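Local coordinates for putative branched chain amino acid ABC transporter, periplasmic amino acid-binding protein (Brucella ovis, PDB 4XFK) that probably serves as the periplasmic binding component of an ABC-type transport system for amino acids, at residues A138-K150 with D171-Y185. The protein carries 1 engineered substitution. Sequence-based numbering, arbitrary orientation. Where two conformers were deposited one is given.
Sequences AAIRFKTVAQGMK and DVENTVVANAKEIGY. Engineered in segment 138-150: Arg141 (natural residue His).
Phe142 lays one face of its ring over Val172, whose CG1 sits almost on the ring normal, 3.6 Å from the centroid, in a CH-pi contact. Val176 CG2 approaches the same ring obliquely at CD1. With CG anti to its carbonyl carbon (chi1 -72°), Phe142 directs the ring toward these two valines, whose methyls lie on the same side of its plane, and Phe217 of strand 215-218 packs against both Phe142 and Val176. One turn back, Ala138 CB rests 3.8 Å from Asp171 CB. Thr175 points its CG2 at Ala138 O and Phe142 CB, while its hydroxyl turns back to donate to Asp171 O (OG1 to O 2.7 Å), an acceptor that also takes Thr175 N from the opposite face of its plane.

Midway, polar groups meet through water. Asn179 ND2 lies over the backbone of Lys143 and donates to two waters, one bound to Ala139 O and the other to Tyr185 OH and, weakly, to Phe142 O. The Tyr185 hydroxyl in turn donates to Val176 O in the carbonyl plane, on a lone pair, with OH to O 2.6 Å, tying the ring back onto the helix that precedes it near a pi-type turn at 180-184. Beyond the waters, Ile183 sets CD1 3.8 Å from Ala146 CB. Lys150, extended throughout with CG anti to the backbone N (chi1 -180°), crosses Ile183 and donates from NZ to Ile183 O at 2.9 Å, above the carbonyl plane.

The axes of 138-150 and 171-184 approach to 9.1 Å and cross at -42°, both N-to-C directions running broadly the same way. Strand 158-164 connects the helices and pairs in parallel with strands 186-193 and 215-218, giving the neighbouring-helix packing of an alpha/beta lobe in a periplasmic binding protein.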
loop_
_atom_site.group_PDB
_atom_site.type_symbol
_atom_site.label_atom_id
_atom_site.label_comp_id
_atom_site.label_asym_id
_atom_site.label_seq_id
_atom_site.Cartn_x
_atom_site.Cartn_y
_atom_site.Cartn_z
ATOM N N ALA A 138 7.944 -3.314 -1.488
ATOM C CA ALA A 138 8.253 -4.730 -1.301
ATOM C C ALA A 138 9.313 -4.969 -0.232
ATOM O O ALA A 138 9.224 -5.924 0.538
ATOM C CB ALA A 138 8.693 -5.353 -2.618
ATOM N N ALA A 139 10.315 -4.102 -0.195
ATOM C CA ALA A 139 11.407 -4.261 0.762
ATOM C C ALA A 139 10.924 -4.063 2.193
ATOM O O ALA A 139 11.237 -4.853 3.083
ATOM C CB ALA A 139 12.557 -3.307 0.437
ATOM N N ILE A 140 10.150 -3.009 2.412
ATOM C CA ILE A 140 9.626 -2.739 3.741
ATOM C C ILE A 140 8.686 -3.865 4.192
ATOM O O ILE A 140 8.793 -4.355 5.322
ATOM C CB ILE A 140 8.890 -1.382 3.782
ATOM C CG1 ILE A 140 9.860 -0.231 3.458
ATOM C CG2 ILE A 140 8.202 -1.188 5.126
ATOM C CD1 ILE A 140 9.175 1.121 3.258
ATOM N N ARG A 141 7.765 -4.269 3.315
ATOM C CA ARG A 141 6.820 -5.333 3.651
ATOM C C ARG A 141 7.534 -6.607 4.102
ATOM O O ARG A 141 7.207 -7.190 5.143
ATOM C CB ARG A 141 5.934 -5.688 2.452
ATOM C CG ARG A 141 4.899 -4.647 2.052
ATOM C CD ARG A 141 3.753 -4.505 3.030
ATOM N NE ARG A 141 2.715 -3.678 2.421
ATOM C CZ ARG A 141 1.563 -3.359 3.003
ATOM N NH1 ARG A 141 1.273 -3.815 4.214
ATOM N NH2 ARG A 141 0.699 -2.577 2.371
ATOM N N PHE A 142 8.498 -7.057 3.304
ATOM C CA PHE A 142 9.012 -8.406 3.503
ATOM C C PHE A 142 10.172 -8.521 4.468
ATOM O O PHE A 142 10.331 -9.552 5.111
ATOM C CB PHE A 142 9.122 -9.175 2.180
ATOM C CG PHE A 142 7.772 -9.551 1.673
ATOM C CD1 PHE A 142 7.159 -10.719 2.115
ATOM C CD2 PHE A 142 7.041 -8.663 0.892
ATOM C CE1 PHE A 142 5.870 -11.032 1.728
ATOM C CE2 PHE A 142 5.739 -8.967 0.505
ATOM C CZ PHE A 142 5.149 -10.141 0.936
ATOM N N LYS A 143 10.932 -7.448 4.644
ATOM C CA LYS A 143 11.887 -7.380 5.739
ATOM C C LYS A 143 11.137 -7.400 7.063
ATOM O O LYS A 143 11.438 -8.191 7.957
ATOM C CB LYS A 143 12.709 -6.096 5.656
ATOM C CG LYS A 143 13.461 -5.792 6.941
ATOM C CD LYS A 143 14.034 -4.377 6.961
ATOM C CE LYS A 143 12.969 -3.313 7.242
ATOM N NZ LYS A 143 12.324 -2.790 6.004
ATOM N N THR A 144 10.140 -6.518 7.193
ATOM C CA THR A 144 9.433 -6.426 8.468
ATOM C C THR A 144 8.650 -7.688 8.820
ATOM O O THR A 144 8.676 -8.111 9.975
ATOM C CB THR A 144 8.534 -5.160 8.608
ATOM O OG1 THR A 144 7.525 -5.152 7.592
ATOM C CG2 THR A 144 9.356 -3.874 8.524
ATOM N N VAL A 145 7.967 -8.297 7.851
ATOM C CA VAL A 145 7.188 -9.485 8.180
ATOM C C VAL A 145 8.102 -10.618 8.647
ATOM O O VAL A 145 7.815 -11.297 9.640
ATOM C CB VAL A 145 6.222 -9.932 7.037
ATOM C CG1 VAL A 145 6.948 -10.682 5.916
ATOM C CG2 VAL A 145 5.093 -10.767 7.610
ATOM N N ALA A 146 9.230 -10.799 7.965
ATOM C CA ALA A 146 10.144 -11.879 8.313
ATOM C C ALA A 146 10.861 -11.590 9.639
ATOM O O ALA A 146 10.963 -12.465 10.507
ATOM C CB ALA A 146 11.158 -12.097 7.189
ATOM N N GLN A 147 11.357 -10.367 9.801
ATOM C CA GLN A 147 12.046 -10.007 11.036
ATOM C C GLN A 147 11.118 -10.079 12.249
ATOM O O GLN A 147 11.529 -10.517 13.323
ATOM C CB GLN A 147 12.683 -8.625 10.933
ATOM C CG GLN A 147 13.548 -8.272 12.129
ATOM C CD GLN A 147 14.773 -9.148 12.227
ATOM O OE1 GLN A 147 15.464 -9.383 11.233
ATOM N NE2 GLN A 147 15.044 -9.654 13.422
ATOM N N GLY A 148 9.873 -9.643 12.085
ATOM C CA GLY A 148 8.894 -9.728 13.156
ATOM C C GLY A 148 8.649 -11.163 13.590
ATOM O O GLY A 148 8.639 -11.474 14.779
ATOM N N MET A 149 8.467 -12.051 12.617
ATOM C CA MET A 149 8.330 -13.477 12.916
ATOM C C MET A 149 9.567 -14.021 13.640
ATOM O O MET A 149 9.448 -14.776 14.615
ATOM C CB MET A 149 8.060 -14.267 11.642
ATOM C CG MET A 149 6.716 -13.922 11.031
ATOM S SD MET A 149 6.414 -14.738 9.460
ATOM C CE MET A 149 6.188 -16.433 10.015
ATOM N N LYS A 150 10.753 -13.624 13.178
ATOM C CA LYS A 150 12.000 -14.023 13.828
ATOM C C LYS A 150 12.057 -13.544 15.281
ATOM O O LYS A 150 12.414 -14.312 16.173
ATOM C CB LYS A 150 13.198 -13.501 13.040
ATOM C CG LYS A 150 14.544 -13.878 13.640
ATOM C CD LYS A 150 15.665 -13.386 12.743
ATOM C CE LYS A 150 17.037 -13.772 13.272
ATOM N NZ LYS A 150 18.087 -13.522 12.239
ATOM N N ASP A 171 9.406 -8.378 -7.374
ATOM C CA ASP A 171 10.116 -7.678 -6.309
ATOM C C ASP A 171 9.984 -8.396 -4.966
ATOM O O ASP A 171 10.941 -8.435 -4.181
ATOM C CB ASP A 171 9.607 -6.242 -6.155
ATOM C CG ASP A 171 10.060 -5.320 -7.270
ATOM O OD1 ASP A 171 11.028 -5.641 -7.983
ATOM O OD2 ASP A 171 9.447 -4.244 -7.412
ATOM N N VAL A 172 8.806 -8.953 -4.684
ATOM C CA VAL A 172 8.642 -9.711 -3.449
ATOM C C VAL A 172 9.559 -10.934 -3.452
ATOM O O VAL A 172 10.287 -11.176 -2.485
ATOM C CB VAL A 172 7.169 -10.140 -3.198
ATOM C CG1 VAL A 172 7.091 -11.067 -1.984
ATOM C CG2 VAL A 172 6.281 -8.911 -3.002
ATOM N N GLU A 173 9.523 -11.707 -4.529
ATOM C CA GLU A 173 10.402 -12.866 -4.610
ATOM C C GLU A 173 11.866 -12.476 -4.425
ATOM O O GLU A 173 12.596 -13.107 -3.654
ATOM C CB GLU A 173 10.240 -13.598 -5.939
ATOM C CG GLU A 173 11.117 -14.849 -6.015
ATOM C CD GLU A 173 11.024 -15.569 -7.340
ATOM O OE1 GLU A 173 10.017 -16.264 -7.571
ATOM O OE2 GLU A 173 11.974 -15.456 -8.143
ATOM N N ASN A 174 12.306 -11.436 -5.131
ATOM C CA ASN A 174 13.703 -11.021 -5.050
ATOM C C ASN A 174 14.067 -10.570 -3.633
ATOM O O ASN A 174 15.150 -10.859 -3.137
ATOM C CB ASN A 174 14.015 -9.922 -6.070
ATOM C CG ASN A 174 14.022 -10.435 -7.503
ATOM O OD1 ASN A 174 14.164 -11.632 -7.748
ATOM N ND2 ASN A 174 13.886 -9.521 -8.458
ATOM N N THR A 175 13.142 -9.876 -2.979
ATOM C CA THR A 175 13.337 -9.425 -1.603
ATOM C C THR A 175 13.436 -10.597 -0.629
ATOM O O THR A 175 14.353 -10.661 0.189
ATOM C CB THR A 175 12.179 -8.512 -1.169
ATOM O OG1 THR A 175 12.147 -7.348 -2.002
ATOM C CG2 THR A 175 12.344 -8.088 0.281
ATOM N N VAL A 176 12.500 -11.534 -0.733
ATOM C CA VAL A 176 12.487 -12.703 0.135
ATOM C C VAL A 176 13.778 -13.522 -0.027
ATOM O O VAL A 176 14.378 -13.951 0.958
ATOM C CB VAL A 176 11.232 -13.567 -0.138
ATOM C CG1 VAL A 176 11.366 -14.945 0.492
ATOM C CG2 VAL A 176 9.977 -12.855 0.364
ATOM N N VAL A 177 14.217 -13.706 -1.269
ATOM C CA VAL A 177 15.472 -14.403 -1.553
ATOM C C VAL A 177 16.675 -13.629 -1.008
ATOM O O VAL A 177 17.566 -14.218 -0.409
ATOM C CB VAL A 177 15.636 -14.640 -3.069
ATOM C CG1 VAL A 177 17.061 -15.079 -3.412
ATOM C CG2 VAL A 177 14.620 -15.664 -3.549
ATOM N N ALA A 178 16.688 -12.310 -1.194
ATOM C CA ALA A 178 17.809 -11.485 -0.742
ATOM C C ALA A 178 17.975 -11.491 0.774
ATOM O O ALA A 178 19.099 -11.405 1.273
ATOM C CB ALA A 178 17.674 -10.053 -1.257
ATOM N N ASN A 179 16.864 -11.605 1.501
ATOM C CA ASN A 179 16.884 -11.544 2.962
ATOM C C ASN A 179 17.100 -12.893 3.651
ATOM O O ASN A 179 17.264 -12.953 4.873
ATOM C CB ASN A 179 15.587 -10.917 3.488
ATOM C CG ASN A 179 15.469 -9.445 3.154
ATOM O OD1 ASN A 179 16.470 -8.761 2.959
ATOM N ND2 ASN A 179 14.241 -8.950 3.095
ATOM N N ALA A 180 17.095 -13.969 2.869
ATOM C CA ALA A 180 17.124 -15.326 3.411
ATOM C C ALA A 180 18.335 -15.580 4.310
ATOM O O ALA A 180 18.203 -16.105 5.426
ATOM C CB ALA A 180 17.093 -16.335 2.279
ATOM N N LYS A 181 19.510 -15.192 3.827
ATOM C CA LYS A 181 20.753 -15.477 4.538
ATOM C C LYS A 181 20.816 -14.791 5.900
ATOM O O LYS A 181 21.133 -15.426 6.912
ATOM C CB LYS A 181 21.953 -15.067 3.682
ATOM N N GLU A 182 20.514 -13.499 5.925
ATOM C CA GLU A 182 20.581 -12.723 7.161
ATOM C C GLU A 182 19.460 -13.054 8.147
ATOM O O GLU A 182 19.706 -13.264 9.340
ATOM C CB GLU A 182 20.558 -11.228 6.850
ATOM C CG GLU A 182 20.449 -10.355 8.089
ATOM C CD GLU A 182 20.464 -8.876 7.761
ATOM O OE1 GLU A 182 20.717 -8.531 6.586
ATOM O OE2 GLU A 182 20.220 -8.059 8.677
ATOM N N ILE A 183 18.225 -13.097 7.661
ATOM C CA ILE A 183 17.114 -13.339 8.567
ATOM C C ILE A 183 17.066 -14.803 9.007
ATOM O O ILE A 183 16.824 -15.096 10.176
ATOM C CB ILE A 183 15.789 -12.837 7.985
ATOM C CG1 ILE A 183 15.927 -11.350 7.641
ATOM C CG2 ILE A 183 14.664 -13.047 8.981
ATOM C CD1 ILE A 183 14.637 -10.666 7.219
ATOM N N GLY A 184 17.325 -15.724 8.089
ATOM C CA GLY A 184 17.496 -17.107 8.490
ATOM C C GLY A 184 16.434 -18.095 8.075
ATOM O O GLY A 184 15.877 -18.826 8.900
ATOM N N TYR A 185 16.167 -18.140 6.784
ATOM C CA TYR A 185 15.345 -19.196 6.233
ATOM C C TYR A 185 15.968 -19.606 4.913
ATOM O O TYR A 185 16.720 -18.840 4.307
ATOM C CB TYR A 185 13.893 -18.734 6.051
ATOM C CG TYR A 185 13.764 -17.405 5.340
ATOM C CD1 TYR A 185 13.747 -17.340 3.953
ATOM C CD2 TYR A 185 13.666 -16.211 6.053
ATOM C CE1 TYR A 185 13.644 -16.132 3.290
ATOM C CE2 TYR A 185 13.558 -14.995 5.400
ATOM C CZ TYR A 185 13.547 -14.964 4.021
ATOM O OH TYR A 185 13.449 -13.761 3.365
HETATM O O HOH W 1 13.877 -6.105 2.586
HETATM O O HOH W 2 12.214 -11.089 3.536
#